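Local coordinates for protein putative short-chain dehydrogenase/reductase (Burkholderia xenovorans, PDB 5IZ4) that binds ADP in a Rossmann-fold nucleotide pocket and is probably an NADPH-dependent oxidoreductase of the short-chain dehydrogenase/reductase family, at residues C17-S22 against W39-G44; A102-V107 against F121-R126. One frame throughout, in Å; residues are numbered along the deposited sequence.

Contact 1: C17-S22 against W39-G44. With ADP (adenosine-5'-diphosphate), chain B.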
# COMPACT_ATOMS: atom_id res chain seq x y z
N CYS A 17 -23.03 9.84 19.70
CA CYS A 17 -21.76 9.17 19.50
C CYS A 17 -21.49 8.22 20.66
O CYS A 17 -21.63 8.61 21.82
CB CYS A 17 -20.60 10.16 19.37
SG CYS A 17 -19.03 9.33 19.01
N VAL A 18 -21.14 6.97 20.34
CA VAL A 18 -20.74 5.96 21.32
C VAL A 18 -19.22 5.80 21.25
O VAL A 18 -18.67 5.58 20.17
CB VAL A 18 -21.45 4.63 21.06
CG1 VAL A 18 -20.99 3.56 22.07
CG2 VAL A 18 -22.97 4.80 21.10
N ILE A 19 -18.55 5.91 22.39
CA ILE A 19 -17.08 5.85 22.44
C ILE A 19 -16.67 4.76 23.42
O ILE A 19 -16.94 4.88 24.62
CB ILE A 19 -16.48 7.21 22.86
CG1 ILE A 19 -16.98 8.37 21.97
CG2 ILE A 19 -14.95 7.16 22.84
CD1 ILE A 19 -18.12 9.19 22.59
N THR A 20 -16.02 3.70 22.93
CA THR A 20 -15.39 2.78 23.87
C THR A 20 -13.98 3.28 24.20
O THR A 20 -13.42 4.11 23.49
CB THR A 20 -15.32 1.35 23.35
OG1 THR A 20 -14.42 1.26 22.23
CG2 THR A 20 -16.70 0.82 22.98
N GLY A 21 -13.42 2.75 25.28
CA GLY A 21 -12.13 3.27 25.72
C GLY A 21 -12.20 4.73 26.09
O GLY A 21 -11.21 5.45 25.94
N SER A 22 -13.35 5.18 26.59
CA SER A 22 -13.60 6.60 26.74
C SER A 22 -13.10 7.17 28.06
O SER A 22 -13.21 8.39 28.27
CB SER A 22 -15.10 6.90 26.62
OG SER A 22 -15.32 8.29 26.46
N TRP A 39 -23.08 16.98 20.09
CA TRP A 39 -23.61 15.62 20.11
C TRP A 39 -23.80 15.12 21.54
O TRP A 39 -23.12 15.55 22.47
CB TRP A 39 -22.68 14.65 19.37
CG TRP A 39 -22.64 14.83 17.88
CD1 TRP A 39 -22.67 16.00 17.18
CD2 TRP A 39 -22.58 13.78 16.89
NE1 TRP A 39 -22.62 15.76 15.83
CE2 TRP A 39 -22.57 14.40 15.63
CE3 TRP A 39 -22.53 12.39 16.97
CZ2 TRP A 39 -22.51 13.67 14.43
CZ3 TRP A 39 -22.47 11.66 15.77
CH2 TRP A 39 -22.46 12.30 14.53
N SER A 40 -24.74 14.19 21.70
CA SER A 40 -24.83 13.41 22.92
C SER A 40 -23.79 12.31 22.86
O SER A 40 -23.56 11.71 21.81
CB SER A 40 -26.24 12.83 23.08
OG SER A 40 -27.22 13.85 23.09
N VAL A 41 -23.15 12.03 24.00
CA VAL A 41 -22.04 11.08 24.01
C VAL A 41 -22.34 9.98 25.01
O VAL A 41 -22.76 10.24 26.15
CB VAL A 41 -20.70 11.77 24.31
CG1 VAL A 41 -20.34 12.70 23.15
CG2 VAL A 41 -20.76 12.57 25.61
N ALA A 42 -22.18 8.73 24.56
CA ALA A 42 -22.23 7.56 25.42
C ALA A 42 -20.79 7.19 25.76
O ALA A 42 -20.03 6.75 24.88
CB ALA A 42 -22.97 6.41 24.75
N ILE A 43 -20.41 7.40 27.01
CA ILE A 43 -19.03 7.32 27.46
C ILE A 43 -18.76 5.90 27.93
O ILE A 43 -19.28 5.47 28.96
CB ILE A 43 -18.75 8.36 28.55
CG1 ILE A 43 -18.74 9.76 27.93
CG2 ILE A 43 -17.43 8.09 29.26
CD1 ILE A 43 -18.97 10.85 28.94
N GLY A 44 -17.96 5.16 27.17
CA GLY A 44 -17.70 3.78 27.52
C GLY A 44 -16.57 3.63 28.51
O GLY A 44 -15.41 3.87 28.18
PB ADP B . -4.92 5.46 23.87
O1B ADP B . -5.77 4.25 23.32
O2B ADP B . -5.71 6.75 24.23
O3B ADP B . -3.53 5.70 23.20
PA ADP B . -5.52 4.30 26.62
O1A ADP B . -4.95 2.93 27.30
O2A ADP B . -5.81 5.38 27.70
O3A ADP B . -4.51 4.66 25.45
O5' ADP B . -6.94 3.69 26.03
C5' ADP B . -7.30 2.31 26.19
C4' ADP B . -8.67 2.35 26.88
O4' ADP B . -9.39 1.07 26.67
C3' ADP B . -8.59 2.54 28.42
O3' ADP B . -9.66 3.29 28.91
C2' ADP B . -8.74 1.06 28.88
O2' ADP B . -9.21 1.10 30.23
C1' ADP B . -9.81 0.57 27.92
N9 ADP B . -9.88 -0.90 27.89
C8 ADP B . -8.85 -1.85 28.03
N7 ADP B . -9.32 -3.07 27.95
C5 ADP B . -10.68 -2.94 27.75
C6 ADP B . -11.69 -3.87 27.59
N6 ADP B . -11.42 -5.19 27.62
N1 ADP B . -12.95 -3.44 27.40
C2 ADP B . -13.19 -2.12 27.38
N3 ADP B . -12.29 -1.16 27.53
C4 ADP B . -11.03 -1.60 27.71
O HOH W 1 -13.83 1.15 27.70
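The indole of Trp-39 meets Cys-17 with its benzo edge: CE3 lies 3.8 Å from Cys-17 CB, and the backbone N of Cys-17 sits at the same edge, close to the ring plane. Phe-34 of helix 25-36 and Trp-246 each meet this ring edge-to-face. From here strands 17-20 and 40-44 run parallel, 18° apart, joined by a ladder of backbone bonds: Cys-17 N to Ser-40 O, Ala-42 N to Cys-17 O, Ile-19 N to Ala-42 O and Gly-44 N to Ile-19 O. The last is the most bent, 135° at the hydrogen. On the face carrying Cys-17, Ile-19, Val-41 and Ile-43, which helix 25-36 covers, CD1 of Ile-19 reaches 4.0 Å from Val-41 CB, and the two side chains cross obliquely. Val-18 CG2 and Ala-42 CB touch on the other face. The chain turns at Gly-21, and Ser-22 N donates to Gly-44 O at 2.9 Å. Ser-22 OG, anti to its backbone N (chi1 -166°), is brought 3.5 Å from Ile-43 CG2, a buried hydroxyl without a polar partner in the model. A water accepts from Gly-21 N, while Gly-21 CA lies 3.6 Å from O4' of ADP. This pairing of the first two strands, with the glycine turn beside the nucleotide, is the opening beta-alpha-beta unit of the Rossmann fold.

Contact 2: A102-V107 against F121-R126. With ADP (adenosine-5'-diphosphate), chain B.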
# COMPACT_ATOMS: atom_id res chain seq x y z
N ALA A 102 -11.40 1.31 22.72
CA ALA A 102 -10.99 0.32 23.71
C ALA A 102 -9.83 -0.50 23.15
O ALA A 102 -9.87 -0.94 22.00
CB ALA A 102 -12.16 -0.58 24.07
N GLY A 103 -8.79 -0.68 23.96
CA GLY A 103 -7.67 -1.48 23.50
C GLY A 103 -6.72 -1.78 24.64
O GLY A 103 -6.83 -1.21 25.74
N THR A 104 -5.79 -2.69 24.38
CA THR A 104 -4.82 -3.04 25.40
C THR A 104 -3.52 -3.46 24.73
O THR A 104 -3.48 -3.77 23.54
CB THR A 104 -5.32 -4.16 26.32
OG1 THR A 104 -4.46 -4.26 27.46
CG2 THR A 104 -5.31 -5.49 25.58
N THR A 105 -2.45 -3.44 25.52
CA THR A 105 -1.16 -3.94 25.07
C THR A 105 -0.30 -4.20 26.30
O THR A 105 -0.72 -4.02 27.44
CB THR A 105 -0.45 -2.97 24.12
OG1 THR A 105 0.68 -3.63 23.53
CG2 THR A 105 0.01 -1.72 24.86
N ARG A 106 0.92 -4.66 26.04
CA ARG A 106 1.97 -4.75 27.04
C ARG A 106 3.29 -4.66 26.29
O ARG A 106 3.45 -5.32 25.25
CB ARG A 106 1.88 -6.04 27.85
CG ARG A 106 2.95 -6.18 28.90
CD ARG A 106 2.48 -7.09 30.04
NE ARG A 106 2.15 -8.44 29.59
CZ ARG A 106 3.05 -9.40 29.38
NH1 ARG A 106 4.34 -9.15 29.56
NH2 ARG A 106 2.66 -10.60 28.97
N VAL A 107 4.21 -3.83 26.77
CA VAL A 107 5.48 -3.66 26.08
C VAL A 107 6.32 -4.92 26.23
O VAL A 107 6.66 -5.33 27.35
CB VAL A 107 6.24 -2.44 26.62
CG1 VAL A 107 7.60 -2.32 25.94
CG2 VAL A 107 5.44 -1.17 26.40
N PHE A 121 -0.89 -13.08 22.98
CA PHE A 121 -1.47 -12.85 21.66
C PHE A 121 -2.99 -12.84 21.76
O PHE A 121 -3.65 -11.95 21.20
CB PHE A 121 -1.03 -13.93 20.66
CG PHE A 121 0.32 -13.69 20.01
CD1 PHE A 121 1.48 -14.24 20.55
CD2 PHE A 121 0.43 -12.94 18.85
CE1 PHE A 121 2.71 -14.05 19.96
CE2 PHE A 121 1.67 -12.73 18.24
CZ PHE A 121 2.81 -13.29 18.80
N GLU A 122 -3.56 -13.81 22.49
CA GLU A 122 -5.01 -13.86 22.64
C GLU A 122 -5.53 -12.72 23.50
O GLU A 122 -6.60 -12.17 23.22
CB GLU A 122 -5.46 -15.21 23.22
CG GLU A 122 -5.19 -16.39 22.30
CD GLU A 122 -6.08 -17.59 22.56
OE1 GLU A 122 -6.40 -17.85 23.75
OE2 GLU A 122 -6.47 -18.27 21.58
N ARG A 123 -4.79 -12.35 24.56
CA ARG A 123 -5.27 -11.29 25.45
C ARG A 123 -5.43 -9.99 24.69
O ARG A 123 -6.43 -9.27 24.85
CB ARG A 123 -4.31 -11.11 26.62
CG ARG A 123 -4.83 -10.17 27.72
CD ARG A 123 -3.74 -9.81 28.72
NE ARG A 123 -2.75 -8.93 28.09
CZ ARG A 123 -2.89 -7.62 27.97
NH1 ARG A 123 -3.98 -7.01 28.44
NH2 ARG A 123 -1.94 -6.89 27.37
N VAL A 124 -4.45 -9.66 23.85
CA VAL A 124 -4.48 -8.42 23.09
C VAL A 124 -5.53 -8.49 21.99
O VAL A 124 -6.26 -7.52 21.72
CB VAL A 124 -3.08 -8.14 22.53
CG1 VAL A 124 -3.10 -6.97 21.59
CG2 VAL A 124 -2.10 -7.90 23.67
N TYR A 125 -5.62 -9.64 21.32
CA TYR A 125 -6.56 -9.80 20.21
C TYR A 125 -7.99 -9.73 20.71
O TYR A 125 -8.88 -9.24 19.99
CB TYR A 125 -6.31 -11.13 19.52
CG TYR A 125 -6.87 -11.29 18.12
CD1 TYR A 125 -7.90 -12.19 17.86
CD2 TYR A 125 -6.33 -10.59 17.05
CE1 TYR A 125 -8.39 -12.38 16.57
CE2 TYR A 125 -6.81 -10.76 15.77
CZ TYR A 125 -7.84 -11.65 15.53
OH TYR A 125 -8.31 -11.84 14.23
N ARG A 126 -8.23 -10.21 21.93
CA ARG A 126 -9.57 -10.24 22.47
C ARG A 126 -10.15 -8.83 22.60
O ARG A 126 -11.33 -8.61 22.31
CB ARG A 126 -9.55 -10.97 23.82
CG ARG A 126 -10.68 -10.69 24.77
CD ARG A 126 -11.97 -11.42 24.40
NE ARG A 126 -11.82 -12.85 24.10
CZ ARG A 126 -12.84 -13.61 23.74
NH1 ARG A 126 -14.06 -13.07 23.67
NH2 ARG A 126 -12.67 -14.89 23.45
PB ADP B . -4.92 5.46 23.87
O1B ADP B . -5.77 4.25 23.32
O2B ADP B . -5.71 6.75 24.23
O3B ADP B . -3.53 5.70 23.20
PA ADP B . -5.52 4.30 26.62
O1A ADP B . -4.95 2.93 27.30
O2A ADP B . -5.81 5.38 27.70
O3A ADP B . -4.51 4.66 25.45
O5' ADP B . -6.94 3.69 26.03
C5' ADP B . -7.30 2.31 26.19
C4' ADP B . -8.67 2.35 26.88
O4' ADP B . -9.39 1.07 26.67
C3' ADP B . -8.59 2.54 28.42
O3' ADP B . -9.66 3.29 28.91
C2' ADP B . -8.74 1.06 28.88
O2' ADP B . -9.21 1.10 30.23
C1' ADP B . -9.81 0.57 27.92
N9 ADP B . -9.88 -0.90 27.89
C8 ADP B . -8.85 -1.85 28.03
N7 ADP B . -9.32 -3.07 27.95
C5 ADP B . -10.68 -2.94 27.75
C6 ADP B . -11.69 -3.87 27.59
N6 ADP B . -11.42 -5.19 27.62
N1 ADP B . -12.95 -3.44 27.40
C2 ADP B . -13.19 -2.12 27.38
N3 ADP B . -12.29 -1.16 27.53
C4 ADP B . -11.03 -1.60 27.71
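Thr-104 and Arg-123 supply the polar part of the contact, their side chains crossing at about a right angle. Arg-123 NH1 donates to Thr-104 OG1 at 3.0 Å, with an angle of 158° at the hydrogen and the hydroxyl only 14° out of the guanidinium plane. OG1 stands anti to the backbone N of Thr-104 (chi1 -168°), which turns the hydroxyl to the arginine. The other terminal nitrogen, NH2, lies 3.1 Å from Thr-105 O, so the edge of the guanidinium runs beside the backbone of the loop. A salt bridge from Arg-123 NE to Glu-120, three residues earlier in the same helix, restrains the same group. Arg-106 brings a like charge nearby, its NE 4.9 Å from Arg-123 NH2, and its own NH2 makes a long, weak ion pair with Glu-120.

The apolar contacts are looser: Thr-104 CG2 packs 3.9 Å from Val-124 CA. At the inner end of the loop the nucleotide replaces the helix as partner: Gly-103 N donates to ADP O4' at 3.3 Å, and Ala-102 CB lies 3.5 Å from ADP N3. Segment 102-107 thus extends from the end of strand 97-100 past helix 118-146, whose Phe-121 packs on Ile-171 and Ala-172 of helix 171-191, while Tyr-125 stacks on Tyr-125 of the second subunit.

From the N terminus, strand 16-20 leads through helix 25-36 into strand 40-45, and contact 1 closes this first crossover by laying the two strands side by side. The chain then adds strand 68-72 outside them before strand 97-100 returns to the other flank of strand 16-20. Contact 2 follows in series, neither nesting within contact 1 nor crossing it, and closes the loop between strand 97-100 and helix 118-146. Although their centres are about 21 Å apart, the two meet where Thr-20 OG1 probably accepts a hydrogen bond from Ala-102 N. Both also touch ADP, so together they join the C-terminal ends of inner strands 16-20 and 97-100 to a helix at the subunit interface.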